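Local coordinates for protein cycloalternan-forming enzyme (Listeria monocytogenes serovar 1/2a, PDB 5F7U) that is a multidomain, glycan-binding member of glycoside hydrolase family 31, joining a TIM-barrel domain to beta-rich domains that include a family 6 carbohydrate-binding module, at residues I980-R994 with A1052-K1063. The protein carries 1 engineered substitution. Sequence-based numbering, arbitrary orientation.
With MG (magnesium ion), chain G; GLC (alpha-D-glucopyranose), chain D; GLC (alpha-D-glucopyranose), chain B.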
loop_
_atom_site.group_PDB
_atom_site.type_symbol
_atom_site.label_atom_id
_atom_site.label_comp_id
_atom_site.label_asym_id
_atom_site.label_seq_id
_atom_site.Cartn_x
_atom_site.Cartn_y
_atom_site.Cartn_z
ATOM N N ILE A 980 10.847 -4.894 32.403
ATOM C CA ILE A 980 12.105 -5.577 32.126
ATOM C C ILE A 980 11.914 -6.949 31.502
ATOM O O ILE A 980 11.096 -7.741 31.964
ATOM C CB ILE A 980 12.992 -5.658 33.388
ATOM C CG1 ILE A 980 13.515 -4.251 33.708
ATOM C CG2 ILE A 980 14.154 -6.651 33.194
ATOM C CD1 ILE A 980 14.240 -4.112 35.021
ATOM N N ASP A 981 12.667 -7.211 30.437
ATOM C CA ASP A 981 12.685 -8.548 29.850
ATOM C C ASP A 981 13.741 -9.462 30.456
ATOM O O ASP A 981 14.827 -9.013 30.839
ATOM C CB ASP A 981 12.898 -8.450 28.340
ATOM C CG ASP A 981 11.648 -8.031 27.610
ATOM O OD1 ASP A 981 10.538 -8.473 28.016
ATOM O OD2 ASP A 981 11.770 -7.254 26.629
ATOM N N ALA A 982 13.405 -10.748 30.551
ATOM C CA ALA A 982 14.402 -11.788 30.772
ATOM C C ALA A 982 15.282 -11.889 29.526
ATOM O O ALA A 982 14.775 -11.861 28.398
ATOM C CB ALA A 982 13.718 -13.115 31.060
ATOM N N VAL A 983 16.599 -11.984 29.718
ATOM C CA VAL A 983 17.519 -12.014 28.569
ATOM C C VAL A 983 17.397 -13.338 27.797
ATOM O O VAL A 983 17.409 -13.330 26.564
ATOM C CB VAL A 983 18.989 -11.727 28.988
ATOM C CG1 VAL A 983 19.925 -11.752 27.778
ATOM C CG2 VAL A 983 19.103 -10.383 29.708
ATOM N N ASP A 984 17.252 -14.448 28.534
ATOM C CA ASP A 984 17.241 -15.825 28.000
ATOM C C ASP A 984 16.182 -16.687 28.672
ATOM O O ASP A 984 16.485 -17.764 29.187
ATOM C CB ASP A 984 18.578 -16.503 28.290
ATOM C CG ASP A 984 19.646 -16.120 27.319
ATOM O OD1 ASP A 984 19.523 -16.479 26.127
ATOM O OD2 ASP A 984 20.621 -15.482 27.758
ATOM N N GLY A 985 14.955 -16.200 28.720
ATOM C CA GLY A 985 13.876 -16.985 29.303
ATOM C C GLY A 985 13.814 -16.939 30.819
ATOM O O GLY A 985 14.664 -16.339 31.494
ATOM N N ALA A 986 12.782 -17.585 31.356
ATOM C CA ALA A 986 12.539 -17.580 32.796
ATOM C C ALA A 986 13.737 -18.182 33.530
ATOM O O ALA A 986 14.176 -19.284 33.211
ATOM C CB ALA A 986 11.273 -18.349 33.104
ATOM N N SER A 987 14.273 -17.440 34.488
ATOM C CA SER A 987 15.516 -17.826 35.156
ATOM C C SER A 987 15.792 -16.861 36.283
ATOM O O SER A 987 15.241 -15.751 36.315
ATOM C CB SER A 987 16.704 -17.717 34.180
ATOM O OG SER A 987 17.896 -18.254 34.735
ATOM N N ASP A 988 16.697 -17.262 37.177
ATOM C CA ASP A 988 17.347 -16.289 38.047
ATOM C C ASP A 988 18.318 -15.453 37.225
ATOM O O ASP A 988 18.910 -15.969 36.286
ATOM C CB ASP A 988 18.084 -16.983 39.185
ATOM C CG ASP A 988 17.144 -17.464 40.287
ATOM O OD1 ASP A 988 15.894 -17.360 40.157
ATOM O OD2 ASP A 988 17.675 -17.949 41.297
ATOM N N TYR A 989 18.455 -14.170 37.580
ATOM C CA TYR A 989 19.398 -13.246 36.941
ATOM C C TYR A 989 20.040 -12.381 38.010
ATOM O O TYR A 989 19.601 -12.389 39.178
ATOM C CB TYR A 989 18.679 -12.336 35.927
ATOM C CG TYR A 989 18.214 -13.080 34.699
ATOM C CD1 TYR A 989 19.065 -13.242 33.598
ATOM C CD2 TYR A 989 16.905 -13.596 34.619
ATOM C CE1 TYR A 989 18.640 -13.919 32.464
ATOM C CE2 TYR A 989 16.472 -14.283 33.493
ATOM C CZ TYR A 989 17.350 -14.447 32.422
ATOM O OH TYR A 989 16.972 -15.128 31.285
ATOM N N THR A 990 21.103 -11.687 37.621
ATOM C CA THR A 990 21.663 -10.624 38.442
ATOM C C THR A 990 21.206 -9.287 37.898
ATOM O O THR A 990 21.397 -8.991 36.715
ATOM C CB THR A 990 23.192 -10.672 38.449
ATOM O OG1 THR A 990 23.616 -11.969 38.875
ATOM C CG2 THR A 990 23.745 -9.624 39.396
ATOM N N MET A 991 20.592 -8.481 38.756
ATOM C CA MET A 991 20.265 -7.105 38.393
ATOM C C MET A 991 21.328 -6.151 38.956
ATOM O O MET A 991 21.483 -6.045 40.181
ATOM C CB MET A 991 18.862 -6.759 38.904
ATOM C CG MET A 991 18.451 -5.314 38.629
ATOM S SD MET A 991 16.753 -4.950 39.112
ATOM C CE MET A 991 16.831 -5.132 40.904
ATOM N N GLU A 992 22.095 -5.506 38.067
ATOM C CA GLU A 992 23.024 -4.448 38.459
ATOM C C GLU A 992 22.240 -3.165 38.663
ATOM O O GLU A 992 21.449 -2.792 37.808
ATOM C CB GLU A 992 24.054 -4.169 37.364
ATOM C CG GLU A 992 25.065 -5.273 37.108
ATOM C CD GLU A 992 26.151 -4.836 36.129
ATOM O OE1 GLU A 992 25.995 -3.795 35.451
ATOM O OE2 GLU A 992 27.179 -5.524 36.029
ATOM N N VAL A 993 22.454 -2.519 39.799
ATOM C CA VAL A 993 21.825 -1.226 40.103
ATOM C C VAL A 993 22.950 -0.193 40.183
ATOM O O VAL A 993 23.794 -0.264 41.090
ATOM C CB VAL A 993 21.009 -1.274 41.432
ATOM C CG1 VAL A 993 20.443 0.123 41.762
ATOM C CG2 VAL A 993 19.878 -2.307 41.340
ATOM N N ARG A 994 22.966 0.752 39.240
ATOM C CA ARG A 994 23.988 1.794 39.191
ATOM C C ARG A 994 23.442 3.098 39.748
ATOM O O ARG A 994 22.430 3.614 39.288
ATOM C CB ARG A 994 24.550 1.983 37.769
ATOM C CG ARG A 994 25.766 2.907 37.720
ATOM C CD ARG A 994 26.500 2.813 36.401
ATOM N NE ARG A 994 27.814 3.475 36.428
ATOM C CZ ARG A 994 28.107 4.628 35.821
ATOM N NH1 ARG A 994 27.185 5.300 35.129
ATOM N NH2 ARG A 994 29.344 5.112 35.904
ATOM N N ALA A 1052 17.970 7.564 53.108
ATOM C CA ALA A 1052 18.978 8.339 52.373
ATOM C C ALA A 1052 18.673 8.591 50.907
ATOM O O ALA A 1052 17.969 7.817 50.253
ATOM C CB ALA A 1052 20.374 7.744 52.540
ATOM N N GLY A 1053 19.208 9.704 50.406
ATOM C CA GLY A 1053 19.074 10.058 49.003
ATOM C C GLY A 1053 20.085 9.333 48.147
ATOM O O GLY A 1053 21.211 9.067 48.587
ATOM N N ILE A 1054 19.662 9.005 46.924
ATOM C CA ILE A 1054 20.535 8.425 45.908
ATOM C C ILE A 1054 20.257 9.109 44.572
ATOM O O ILE A 1054 19.192 9.701 44.386
ATOM C CB ILE A 1054 20.352 6.881 45.739
ATOM C CG1 ILE A 1054 19.020 6.510 45.049
ATOM C CG2 ILE A 1054 20.497 6.160 47.064
ATOM C CD1 ILE A 1054 18.919 5.051 44.618
ATOM N N ASN A 1055 21.222 9.049 43.664
ATOM C CA ASN A 1055 20.945 9.298 42.249
ATOM C C ASN A 1055 20.960 7.953 41.559
ATOM O O ASN A 1055 21.875 7.160 41.765
ATOM C CB ASN A 1055 21.950 10.275 41.646
ATOM C CG ASN A 1055 21.810 11.665 42.233
ATOM O OD1 ASN A 1055 20.718 12.059 42.656
ATOM N ND2 ASN A 1055 22.912 12.415 42.270
ATOM N N PHE A 1056 19.921 7.685 40.775
ATOM C CA PHE A 1056 19.680 6.337 40.240
ATOM C C PHE A 1056 19.851 6.376 38.716
ATOM O O PHE A 1056 19.034 6.953 38.009
ATOM C CB PHE A 1056 18.281 5.900 40.706
ATOM C CG PHE A 1056 17.876 4.480 40.341
ATOM C CD1 PHE A 1056 18.786 3.516 39.883
ATOM C CD2 PHE A 1056 16.542 4.104 40.523
ATOM C CE1 PHE A 1056 18.350 2.216 39.575
ATOM C CE2 PHE A 1056 16.102 2.819 40.220
ATOM C CZ PHE A 1056 17.009 1.864 39.760
ATOM N N ASP A 1057 20.944 5.789 38.230
ATOM C CA ASP A 1057 21.304 5.872 36.810
ATOM C C ASP A 1057 20.527 4.897 35.910
ATOM O O ASP A 1057 19.873 5.301 34.949
ATOM C CB ASP A 1057 22.810 5.652 36.619
ATOM C CG ASP A 1057 23.264 5.902 35.180
ATOM O OD1 ASP A 1057 22.508 6.518 34.372
ATOM O OD2 ASP A 1057 24.387 5.465 34.870
ATOM N N HIS A 1058 20.634 3.615 36.219
ATOM C CA HIS A 1058 20.111 2.549 35.353
ATOM C C HIS A 1058 20.144 1.218 36.076
ATOM O O HIS A 1058 20.760 1.108 37.132
ATOM C CB HIS A 1058 20.915 2.446 34.028
ATOM C CG HIS A 1058 22.311 1.888 34.161
ATOM N ND1 HIS A 1058 23.388 2.439 33.496
ATOM C CD2 HIS A 1058 22.798 0.804 34.812
ATOM C CE1 HIS A 1058 24.475 1.727 33.740
ATOM N NE2 HIS A 1058 24.147 0.731 34.541
ATOM N N VAL A 1059 19.480 0.226 35.483
ATOM C CA VAL A 1059 19.703 -1.178 35.839
ATOM C C VAL A 1059 20.182 -1.975 34.624
ATOM O O VAL A 1059 19.820 -1.665 33.480
ATOM C CB VAL A 1059 18.476 -1.856 36.524
ATOM C CG1 VAL A 1059 18.078 -1.120 37.809
ATOM C CG2 VAL A 1059 17.293 -1.961 35.579
ATOM N N VAL A 1060 21.017 -2.985 34.883
ATOM C CA VAL A 1060 21.464 -3.932 33.860
ATOM C C VAL A 1060 21.056 -5.325 34.319
ATOM O O VAL A 1060 21.233 -5.662 35.501
ATOM C CB VAL A 1060 22.995 -3.817 33.595
ATOM C CG1 VAL A 1060 23.516 -4.999 32.784
ATOM C CG2 VAL A 1060 23.290 -2.519 32.848
ATOM N N ILE A 1061 20.502 -6.126 33.403
ATOM C CA ILE A 1061 20.187 -7.523 33.700
ATOM C C ILE A 1061 21.279 -8.390 33.086
ATOM O O ILE A 1061 21.569 -8.272 31.887
ATOM C CB ILE A 1061 18.789 -7.956 33.156
ATOM C CG1 ILE A 1061 17.665 -7.005 33.632
ATOM C CG2 ILE A 1061 18.490 -9.422 33.511
ATOM C CD1 ILE A 1061 17.477 -6.868 35.143
ATOM N N LYS A 1062 21.908 -9.229 33.916
ATOM C CA LYS A 1062 22.933 -10.131 33.427
ATOM C C LYS A 1062 22.761 -11.505 34.046
ATOM O O LYS A 1062 21.902 -11.708 34.907
ATOM C CB LYS A 1062 24.346 -9.566 33.672
ATOM C CG LYS A 1062 24.708 -9.310 35.124
ATOM C CD LYS A 1062 26.122 -8.743 35.255
ATOM C CE LYS A 1062 26.550 -8.710 36.711
ATOM N NZ LYS A 1062 27.873 -8.036 36.866
ATOM N N LYS A 1063 23.587 -12.449 33.596
ATOM C CA LYS A 1063 23.533 -13.816 34.098
ATOM C C LYS A 1063 23.496 -13.843 35.629
ATOM O O LYS A 1063 24.184 -13.074 36.312
ATOM C CB LYS A 1063 24.730 -14.611 33.584
ATOM C CG LYS A 1063 24.647 -16.088 33.901
ATOM C CD LYS A 1063 25.987 -16.762 33.685
ATOM C CE LYS A 1063 25.991 -18.140 34.302
ATOM N NZ LYS A 1063 25.119 -19.047 33.502
ATOM O OXT LYS A 1063 22.738 -14.619 36.211
HETATM MG MG MG G . 20.757 6.978 33.102
HETATM C C1 GLC D . 22.929 16.553 46.373
HETATM C C2 GLC D . 23.281 16.059 44.963
HETATM C C3 GLC D . 22.038 15.553 44.217
HETATM C C4 GLC D . 21.274 14.510 45.033
HETATM C C5 GLC D . 20.928 15.130 46.390
HETATM C C6 GLC D . 20.159 14.191 47.302
HETATM O O1 GLC D . 22.246 17.825 46.336
HETATM O O2 GLC D . 23.895 17.100 44.198
HETATM O O3 GLC D . 22.435 15.043 42.947
HETATM O O4 GLC D . 20.088 14.108 44.330
HETATM O O5 GLC D . 22.134 15.562 47.063
HETATM O O6 GLC D . 19.876 14.922 48.498
HETATM C C1 GLC B . 19.081 14.158 49.424
HETATM C C2 GLC B . 18.505 15.080 50.506
HETATM C C3 GLC B . 19.618 15.584 51.440
HETATM C C4 GLC B . 20.449 14.422 52.009
HETATM C C5 GLC B . 20.893 13.443 50.907
HETATM C C6 GLC B . 21.495 12.152 51.454
HETATM O O2 GLC B . 17.806 16.160 49.881
HETATM O O3 GLC B . 19.055 16.363 52.503
HETATM O O4 GLC B . 21.604 14.924 52.691
HETATM O O5 GLC B . 19.781 13.085 50.064
HETATM O O6 GLC B . 20.519 11.421 52.203
HETATM O O HOH W 1 21.114 -16.198 34.648
HETATM O O HOH W 2 25.638 -1.078 35.876
#
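Arg994 reaches across to Asp1057 of strand 1054-1062, its NH1 meeting OD2 at 2.8 Å in a salt bridge close to the guanidinium plane; CG anti to the backbone N (chi1 -171°) and a chain extended as far as NE carry it there. His1058 CG sits between its backbone N and carbonyl carbon (chi1 71°), swinging the imidazole under Arg994 CB, a CH-pi contact 3.8 Å from the centroid and offset toward the rim. Asp1057 N donates to Arg994 O, while Arg994 N donates to His1058 O, so two residues face one: a classic beta bulge. Further along, Glu992 OE2 forms a salt bridge with Lys1062 NZ (2.7 Å), using its anti lone pair, and its OE1 is bridged by a water to His1058 NE2. Thr990 OG1 donates to the backbone O of the C-terminal Lys1063 at 2.8 Å. The strands 987-994 and 1054-1062 run antiparallel, with Thr990 and Glu992 each exchanging two backbone bonds, with Lys1062 and Val1060.

The other face is apolar. Ile1061 CD1 touches Met991 CG, its CG2 rests against Tyr989 CB, and Val993 CG1 meets Phe1056 CE1 at 3.7 Å. Ile1061 CG1 (3.6 Å from Ile980 CG2) and Val1059 CG2 pack against Ile980 of strand 975-981, joining the sandwich's two sheets. Tyr989 OH accepts from Asp984 N and donates to Gly985 O.

In the second shell, Lys1062 has another salt bridge, to Glu1030, Arg994 NH1 also bonds Gly959 O, and Thr961 OG1 holds His1058 ND1. Asp1057 OD1 binds magnesium at 2.2 Å, with Glu942, Glu944, Thr961 and Gly964 completing the protein ligands; Arg994 meets the oxygen the metal does not use, consistent with holding the carboxylate in its orientation. Asn1055 ND2 donates to O3 and OD1 accepts from O4 of the chain D glucose, placing sugar and metal sites on one strand of this family 6 carbohydrate-binding beta-sandwich.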